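Local coordinates for protein mannose-6-phosphate isomerase (Helicobacter pylori, PDB 2QH5) that probably makes GDP-mannose and diphosphate from mannose 1-phosphate and GTP, the chain here being its N-terminal nucleotidyltransferase domain, at residues S43-A48 with K71-N76. Numbering follows the deposited sequence.
Sequences SFKRNA and KNEIKN
Two torsions bring Phe44 and Glu73 together: Phe44 turns CG opposite its backbone N (chi1 178°), while Glu73 bends its chain about the CB-CG bond (chi2 -86°). The first carries the ring out from helix 39-48 to the loop between helix 63-69 and strand 78-84. The second turns the carboxylate away from the ring edge toward Lys45, the glutamate and phenylalanine side chains running past each other in opposite senses. Glu73 CB lies near the plane of the Phe44 ring at its edge, 3.5 Å from CE1 and 3.7 Å from Phe44 CD1, so the methylene meets the rim of the ring and covers neither face. One face is partly occupied from within the helix by Ala48 CB, 4.2 Å above the plane and displaced toward the rim. The carboxylate plane is turned 74° from the ring plane.

Lys45 meets the same glutamate with its aliphatic portion. Its side chain crosses that of Glu73 at roughly a right angle, and Glu73 OE1 sits 3.5 Å from Lys45 CG. Because the lysine is extended through CD and CE, its ammonium is carried beyond the carboxylate, leaving NZ 5.3 Å from OE1 of Glu73.

In the fold, the contact joins the helix between parallel strands 5-10 and 53-59 to the loop leading into strand 78-84, consistent with the Rossmann-like nucleotide-binding half of a GT-A domain. Phe44 also packs on Leu9 of strand 5-10, on Thr54 and Ile56 of strand 53-59, and on Ile70. Glu73 OE2 has a long, weak ion pair with Lys37.

The chemistry is therefore nonpolar at the ring edge, while the nearby Lys45 and Lys37 would be expected to stabilise the Glu73 carboxylate through longer-range electrostatics, without a direct salt bridge between Lys45 and Glu73.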
ATOM      1  N   SER A  43       9.536   4.767  -6.928  1.00 63.22           N
ATOM      2  CA  SER A  43       8.536   4.714  -5.862  1.00 57.02           C
ATOM      3  C   SER A  43       9.152   4.974  -4.484  1.00 56.49           C
ATOM      4  O   SER A  43       8.530   5.603  -3.632  1.00 55.42           O
ATOM      5  CB  SER A  43       7.818   3.368  -5.858  1.00 56.14           C
ATOM      6  OG  SER A  43       7.045   3.176  -7.032  1.00 60.60           O
ATOM      7  N   PHE A  44      10.373   4.491  -4.273  1.00 57.57           N
ATOM      8  CA  PHE A  44      11.071   4.732  -3.018  1.00 58.09           C
ATOM      9  C   PHE A  44      11.364   6.216  -2.840  1.00 60.25           C
ATOM     10  O   PHE A  44      11.013   6.804  -1.815  1.00 59.95           O
ATOM     11  CB  PHE A  44      12.378   3.919  -2.913  1.00 53.92           C
ATOM     12  CG  PHE A  44      13.137   4.196  -1.647  1.00 45.67           C
ATOM     13  CD1 PHE A  44      14.229   5.050  -1.644  1.00 41.79           C
ATOM     14  CD2 PHE A  44      12.718   3.656  -0.446  1.00 36.46           C
ATOM     15  CE1 PHE A  44      14.896   5.348  -0.452  1.00 42.29           C
ATOM     16  CE2 PHE A  44      13.386   3.947   0.747  1.00 42.24           C
ATOM     17  CZ  PHE A  44      14.475   4.790   0.740  1.00 39.42           C
ATOM     18  N   LYS A  45      12.002   6.798  -3.857  1.00 66.99           N
ATOM     19  CA  LYS A  45      12.486   8.184  -3.836  1.00 72.51           C
ATOM     20  C   LYS A  45      11.348   9.179  -3.652  1.00 68.03           C
ATOM     21  O   LYS A  45      11.464  10.129  -2.873  1.00 68.61           O
ATOM     22  CB  LYS A  45      13.251   8.493  -5.135  1.00 73.82           C
ATOM     23  CG  LYS A  45      13.940   9.858  -5.186  1.00 81.80           C
ATOM     24  CD  LYS A  45      14.469  10.167  -6.590  1.00 81.44           C
ATOM     25  CE  LYS A  45      15.290  11.460  -6.613  1.00 87.91           C
ATOM     26  NZ  LYS A  45      15.727  11.827  -7.996  1.00 83.70           N
ATOM     27  N   ARG A  46      10.253   8.939  -4.372  1.00 63.45           N
ATOM     28  CA  ARG A  46       9.085   9.820  -4.367  1.00 63.11           C
ATOM     29  C   ARG A  46       8.421   9.956  -2.998  1.00 64.98           C
ATOM     30  O   ARG A  46       8.005  11.054  -2.630  1.00 66.52           O
ATOM     31  CB  ARG A  46       8.106   9.391  -5.465  1.00 62.05           C
ATOM     32  CG  ARG A  46       6.658   9.229  -5.069  1.00 60.72           C
ATOM     33  CD  ARG A  46       5.769   8.936  -6.280  1.00 66.16           C
ATOM     34  NE  ARG A  46       6.411   8.112  -7.308  1.00 67.83           N
ATOM     35  CZ  ARG A  46       6.075   6.856  -7.596  1.00 74.12           C
ATOM     36  NH1 ARG A  46       5.098   6.243  -6.935  1.00 70.06           N
ATOM     37  NH2 ARG A  46       6.725   6.205  -8.555  1.00 75.32           N
ATOM     38  N   ASN A  47       8.366   8.861  -2.233  1.00 61.87           N
ATOM     39  CA  ASN A  47       7.764   8.879  -0.892  1.00 55.37           C
ATOM     40  C   ASN A  47       8.722   9.142   0.260  1.00 57.59           C
ATOM     41  O   ASN A  47       8.291   9.550   1.334  1.00 58.35           O
ATOM     42  CB  ASN A  47       7.017   7.584  -0.623  1.00 51.21           C
ATOM     43  CG  ASN A  47       5.839   7.392  -1.547  1.00 50.42           C
ATOM     44  OD1 ASN A  47       4.754   7.919  -1.303  1.00 52.18           O
ATOM     45  ND2 ASN A  47       6.042   6.628  -2.611  1.00 43.87           N
ATOM     46  N   ALA A  48      10.014   8.903   0.052  1.00 63.63           N
ATOM     47  CA  ALA A  48      10.996   9.012   1.143  1.00 67.58           C
ATOM     48  C   ALA A  48      11.113  10.441   1.673  1.00 70.22           C
ATOM     49  O   ALA A  48      11.388  10.661   2.863  1.00 71.32           O
ATOM     50  CB  ALA A  48      12.358   8.490   0.692  1.00 63.34           C
ATOM     51  N   LYS A  71      20.696   2.067  -2.661  1.00103.29           N
ATOM     52  CA  LYS A  71      21.928   2.359  -1.933  1.00106.96           C
ATOM     53  C   LYS A  71      22.288   3.841  -2.051  1.00108.34           C
ATOM     54  O   LYS A  71      22.772   4.445  -1.093  1.00108.09           O
ATOM     55  CB  LYS A  71      23.076   1.472  -2.431  1.00108.61           C
ATOM     56  CG  LYS A  71      24.324   1.446  -1.535  1.00109.94           C
ATOM     57  CD  LYS A  71      24.126   0.609  -0.269  1.00108.50           C
ATOM     58  CE  LYS A  71      23.810   1.471   0.952  1.00106.87           C
ATOM     59  NZ  LYS A  71      23.477   0.648   2.149  1.00104.29           N
ATOM     60  N   ASN A  72      22.034   4.413  -3.226  1.00111.74           N
ATOM     61  CA  ASN A  72      22.219   5.846  -3.469  1.00116.24           C
ATOM     62  C   ASN A  72      21.249   6.711  -2.663  1.00118.50           C
ATOM     63  O   ASN A  72      21.599   7.811  -2.227  1.00119.53           O
ATOM     64  CB  ASN A  72      22.044   6.166  -4.961  1.00115.69           C
ATOM     65  CG  ASN A  72      23.315   5.948  -5.771  1.00118.26           C
ATOM     66  OD1 ASN A  72      24.343   5.512  -5.247  1.00120.63           O
ATOM     67  ND2 ASN A  72      23.246   6.257  -7.061  1.00116.67           N
ATOM     68  N   GLU A  73      20.038   6.193  -2.463  1.00119.06           N
ATOM     69  CA  GLU A  73      18.916   6.972  -1.939  1.00118.35           C
ATOM     70  C   GLU A  73      18.897   7.131  -0.409  1.00117.82           C
ATOM     71  O   GLU A  73      18.310   8.087   0.104  1.00116.34           O
ATOM     72  CB  GLU A  73      17.593   6.376  -2.429  1.00118.67           C
ATOM     73  CG  GLU A  73      17.604   5.866  -3.875  1.00121.62           C
ATOM     74  CD  GLU A  73      17.313   6.945  -4.908  1.00126.70           C
ATOM     75  OE1 GLU A  73      16.847   8.041  -4.528  1.00129.67           O
ATOM     76  OE2 GLU A  73      17.543   6.690  -6.111  1.00128.89           O
ATOM     77  N   ILE A  74      19.526   6.202   0.312  1.00118.95           N
ATOM     78  CA  ILE A  74      19.585   6.277   1.779  1.00120.24           C
ATOM     79  C   ILE A  74      20.592   7.336   2.244  1.00122.51           C
ATOM     80  O   ILE A  74      21.752   7.029   2.544  1.00124.19           O
ATOM     81  CB  ILE A  74      19.920   4.908   2.434  1.00119.68           C
ATOM     82  CG1 ILE A  74      19.023   3.802   1.878  1.00118.15           C
ATOM     83  CG2 ILE A  74      19.769   4.983   3.960  1.00119.69           C
ATOM     84  CD1 ILE A  74      19.545   2.395   2.131  1.00117.75           C
ATOM     85  N   LYS A  75      20.140   8.587   2.282  1.00122.87           N
ATOM     86  CA  LYS A  75      20.947   9.685   2.801  1.00122.60           C
ATOM     87  C   LYS A  75      20.386  10.098   4.154  1.00120.41           C
ATOM     88  O   LYS A  75      19.455  10.907   4.228  1.00120.96           O
ATOM     89  CB  LYS A  75      20.960  10.875   1.832  1.00124.59           C
ATOM     90  CG  LYS A  75      21.437  10.538   0.419  1.00128.37           C
ATOM     91  CD  LYS A  75      22.226  11.686  -0.206  1.00132.61           C
ATOM     92  CE  LYS A  75      23.670  11.714   0.302  1.00133.70           C
ATOM     93  NZ  LYS A  75      24.465  12.828  -0.289  1.00133.26           N
ATOM     94  N   ASN A  76      20.949   9.513   5.213  1.00117.34           N
ATOM     95  CA  ASN A  76      20.462   9.667   6.595  1.00114.75           C
ATOM     96  C   ASN A  76      19.042   9.128   6.833  1.00110.41           C
ATOM     97  O   ASN A  76      18.442   9.380   7.882  1.00108.83           O
ATOM     98  CB  ASN A  76      20.584  11.123   7.085  1.00117.17           C
ATOM     99  CG  ASN A  76      22.001  11.490   7.516  1.00120.73           C
ATOM    100  OD1 ASN A  76      22.899  10.644   7.560  1.00121.88           O
ATOM    101  ND2 ASN A  76      22.202  12.764   7.843  1.00121.20           N
TER